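NAD-dependent epimerase/dehydratase (Veillonella parvula, PDB 4IPT) is probably an NAD(P)-binding oxidoreductase or epimerase of the short-chain dehydrogenase/reductase family, with a Rossmann-type nucleotide-binding fold. Local coordinates at residues Asn176-Ser181 and Thr213-Pro218. Sequence-based numbering, arbitrary orientation.
Sequences NDAQVS and THYDKP
Asn-176 lays its CB over one face of the His-214 imidazole, a CH-pi contact 3.6 Å from the ring centroid and nearly on the ring normal. Its carbonyl O receives the CA-H of His-214 almost head-on (176° at the hydrogen), and a water donates both to this oxygen and to Tyr-215 O. The carboxylate of Asp-177 reaches the same imidazole at its edge, OD1 lying in the ring plane 3.2 Å from CD2, while a second water joins OD1 to His-214 NE2. At Ala-178 the backbone N donates to Thr-213 O (2.8 Å), a carbonyl that also takes a weak bond from Tyr-215 N across the inverse gamma turn centred on His-214. The Ala-178 methyl packs against Tyr-215 CB, and Ala-178 O meets Pro-218 CB. With CG held between its own N and carbonyl carbon (chi1 64°), Gln-179 runs extended across Thr-213, CG touching CG2 at 3.7 Å; OE1 comes in at the edge of the Tyr-215 ring and is bonded to Ser-219, while NE2 binds Glu-210. Replacement of Gln-179 by an alanine would probably leave Ser-219 and Glu-210 without these amide partners and open a gap beside Thr-213 CG2. The contact thus fastens the C-terminal tail over the entry to strand 179-181, which pairs in parallel with strand 148-158 of the Rossmann-type sheet.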
ATOM      1  N   ASN A 176      -2.904  18.850  -0.911  1.00 22.48           N
ATOM      2  CA  ASN A 176      -3.046  19.671  -2.100  1.00 23.74           C
ATOM      3  C   ASN A 176      -2.395  19.081  -3.342  1.00 23.22           C
ATOM      4  O   ASN A 176      -2.600  19.592  -4.442  1.00 27.12           O
ATOM      5  CB  ASN A 176      -2.510  21.070  -1.824  1.00 26.58           C
ATOM      6  CG  ASN A 176      -3.414  21.843  -0.899  1.00 30.63           C
ATOM      7  OD1 ASN A 176      -4.621  21.912  -1.127  1.00 34.91           O
ATOM      8  ND2 ASN A 176      -2.845  22.425   0.151  1.00 34.13           N
ATOM      9  N   ASP A 177      -1.620  18.019  -3.164  1.00 25.25           N
ATOM     10  CA  ASP A 177      -0.899  17.421  -4.288  1.00 23.86           C
ATOM     11  C   ASP A 177      -1.805  16.549  -5.149  1.00 22.65           C
ATOM     12  O   ASP A 177      -2.404  15.603  -4.659  1.00 22.89           O
ATOM     13  CB  ASP A 177       0.273  16.578  -3.784  1.00 24.36           C
ATOM     14  CG  ASP A 177       1.316  17.394  -3.044  1.00 24.18           C
ATOM     15  OD1 ASP A 177       1.414  18.617  -3.251  1.00 29.02           O
ATOM     16  OD2 ASP A 177       2.039  16.792  -2.229  1.00 26.49           O
ATOM     17  N   ALA A 178      -1.878  16.871  -6.439  1.00 24.23           N
ATOM     18  CA  ALA A 178      -2.806  16.204  -7.346  1.00 23.88           C
ATOM     19  C   ALA A 178      -2.245  14.917  -7.935  1.00 24.56           C
ATOM     20  O   ALA A 178      -2.976  14.176  -8.598  1.00 25.11           O
ATOM     21  CB  ALA A 178      -3.206  17.143  -8.469  1.00 25.17           C
ATOM     22  N   GLN A 179      -0.959  14.649  -7.704  1.00 22.27           N
ATOM     23  CA  GLN A 179      -0.331  13.461  -8.282  1.00 23.74           C
ATOM     24  C   GLN A 179       0.911  13.036  -7.509  1.00 22.69           C
ATOM     25  O   GLN A 179       1.449  13.806  -6.717  1.00 23.10           O
ATOM     26  CB  GLN A 179       0.066  13.751  -9.724  1.00 25.66           C
ATOM     27  CG  GLN A 179       1.132  14.836  -9.817  1.00 25.29           C
ATOM     28  CD  GLN A 179       1.334  15.355 -11.222  1.00 35.64           C
ATOM     29  OE1 GLN A 179       0.373  15.623 -11.945  1.00 44.40           O
ATOM     30  NE2 GLN A 179       2.589  15.520 -11.612  1.00 35.32           N
ATOM     31  N   VAL A 180       1.341  11.798  -7.743  1.00 21.00           N
ATOM     32  CA  VAL A 180       2.603  11.300  -7.221  1.00 21.82           C
ATOM     33  C   VAL A 180       3.016  10.103  -8.090  1.00 22.95           C
ATOM     34  O   VAL A 180       2.170   9.344  -8.560  1.00 21.01           O
ATOM     35  CB  VAL A 180       2.468  10.897  -5.722  1.00 19.16           C
ATOM     36  CG1 VAL A 180       1.505   9.702  -5.555  1.00 19.28           C
ATOM     37  CG2 VAL A 180       3.837  10.569  -5.124  1.00 24.45           C
ATOM     38  N   SER A 181       4.310   9.950  -8.354  1.00 22.32           N
ATOM     39  CA  SER A 181       4.738   8.809  -9.157  1.00 21.33           C
ATOM     40  C   SER A 181       4.788   7.528  -8.326  1.00 20.85           C
ATOM     41  O   SER A 181       4.959   7.568  -7.101  1.00 20.93           O
ATOM     42  CB  SER A 181       6.095   9.076  -9.796  1.00 26.75           C
ATOM     43  OG  SER A 181       7.115   8.959  -8.826  1.00 26.44           O
ATOM     44  N   THR A 213       2.622  20.048  -6.728  1.00 28.91           N
ATOM     45  CA  THR A 213       1.588  19.692  -7.689  1.00 29.57           C
ATOM     46  C   THR A 213       0.206  20.125  -7.222  1.00 25.89           C
ATOM     47  O   THR A 213      -0.742  19.348  -7.262  1.00 25.51           O
ATOM     48  CB  THR A 213       1.605  18.182  -8.021  1.00 25.77           C
ATOM     49  OG1 THR A 213       1.418  17.412  -6.824  1.00 24.18           O
ATOM     50  CG2 THR A 213       2.936  17.807  -8.660  1.00 28.46           C
ATOM     51  N   HIS A 214       0.103  21.381  -6.800  1.00 29.48           N
ATOM     52  CA  HIS A 214      -1.166  21.908  -6.332  1.00 30.25           C
ATOM     53  C   HIS A 214      -2.060  22.282  -7.513  1.00 30.29           C
ATOM     54  O   HIS A 214      -2.211  23.457  -7.847  1.00 33.56           O
ATOM     55  CB  HIS A 214      -0.941  23.090  -5.397  1.00 33.16           C
ATOM     56  CG  HIS A 214      -0.157  22.752  -4.174  1.00 32.08           C
ATOM     57  ND1 HIS A 214       0.018  23.641  -3.135  1.00 36.92           N
ATOM     58  CD2 HIS A 214       0.500  21.622  -3.811  1.00 29.34           C
ATOM     59  CE1 HIS A 214       0.743  23.079  -2.189  1.00 42.11           C
ATOM     60  NE2 HIS A 214       1.060  21.855  -2.580  1.00 33.34           N
ATOM     61  N   TYR A 215      -2.639  21.258  -8.140  1.00 29.95           N
ATOM     62  CA  TYR A 215      -3.459  21.414  -9.338  1.00 30.35           C
ATOM     63  C   TYR A 215      -4.890  20.976  -9.086  1.00 30.47           C
ATOM     64  O   TYR A 215      -5.171  20.280  -8.114  1.00 29.92           O
ATOM     65  CB  TYR A 215      -2.911  20.560 -10.487  1.00 32.78           C
ATOM     66  CG  TYR A 215      -1.415  20.615 -10.715  1.00 29.09           C
ATOM     67  CD1 TYR A 215      -0.699  21.789 -10.553  1.00 38.85           C
ATOM     68  CD2 TYR A 215      -0.724  19.472 -11.090  1.00 34.18           C
ATOM     69  CE1 TYR A 215       0.669  21.829 -10.768  1.00 42.15           C
ATOM     70  CE2 TYR A 215       0.645  19.501 -11.311  1.00 42.80           C
ATOM     71  CZ  TYR A 215       1.334  20.681 -11.144  1.00 41.55           C
ATOM     72  OH  TYR A 215       2.694  20.706 -11.363  1.00 53.50           O
ATOM     73  N   ASP A 216      -5.795  21.355  -9.983  1.00 32.45           N
ATOM     74  CA  ASP A 216      -7.192  20.951  -9.857  1.00 35.49           C
ATOM     75  C   ASP A 216      -7.438  19.527 -10.365  1.00 31.42           C
ATOM     76  O   ASP A 216      -8.516  18.968 -10.167  1.00 34.40           O
ATOM     77  CB  ASP A 216      -8.100  21.947 -10.584  1.00 42.92           C
ATOM     78  CG  ASP A 216      -8.066  23.333  -9.963  1.00 48.57           C
ATOM     79  OD1 ASP A 216      -7.608  23.464  -8.809  1.00 47.70           O
ATOM     80  OD2 ASP A 216      -8.504  24.288 -10.632  1.00 49.62           O
ATOM     81  N   LYS A 217      -6.424  18.946 -11.007  1.00 34.93           N
ATOM     82  CA  LYS A 217      -6.486  17.577 -11.523  1.00 33.92           C
ATOM     83  C   LYS A 217      -5.064  17.093 -11.786  1.00 30.93           C
ATOM     84  O   LYS A 217      -4.173  17.911 -12.000  1.00 33.54           O
ATOM     85  CB  LYS A 217      -7.312  17.532 -12.812  1.00 36.28           C
ATOM     86  CG  LYS A 217      -6.982  18.662 -13.780  1.00 47.75           C
ATOM     87  CD  LYS A 217      -8.251  19.294 -14.362  1.00 53.77           C
ATOM     88  CE  LYS A 217      -8.029  20.769 -14.737  1.00 60.73           C
ATOM     89  NZ  LYS A 217      -9.230  21.410 -15.360  1.00 68.28           N
ATOM     90  N   PRO A 218      -4.840  15.765 -11.760  1.00 30.58           N
ATOM     91  CA  PRO A 218      -3.490  15.271 -12.064  1.00 32.82           C
ATOM     92  C   PRO A 218      -3.077  15.673 -13.469  1.00 32.03           C
ATOM     93  O   PRO A 218      -3.941  15.799 -14.335  1.00 34.39           O
ATOM     94  CB  PRO A 218      -3.641  13.741 -11.972  1.00 32.91           C
ATOM     95  CG  PRO A 218      -5.139  13.483 -12.045  1.00 36.15           C
ATOM     96  CD  PRO A 218      -5.746  14.674 -11.365  1.00 33.23           C
TER
HETATM   97  O   HOH W   1      -4.707  21.051  -5.472  1.00 31.38           O
HETATM   98  O   HOH W   2       3.562  20.777  -2.070  1.00 39.68           O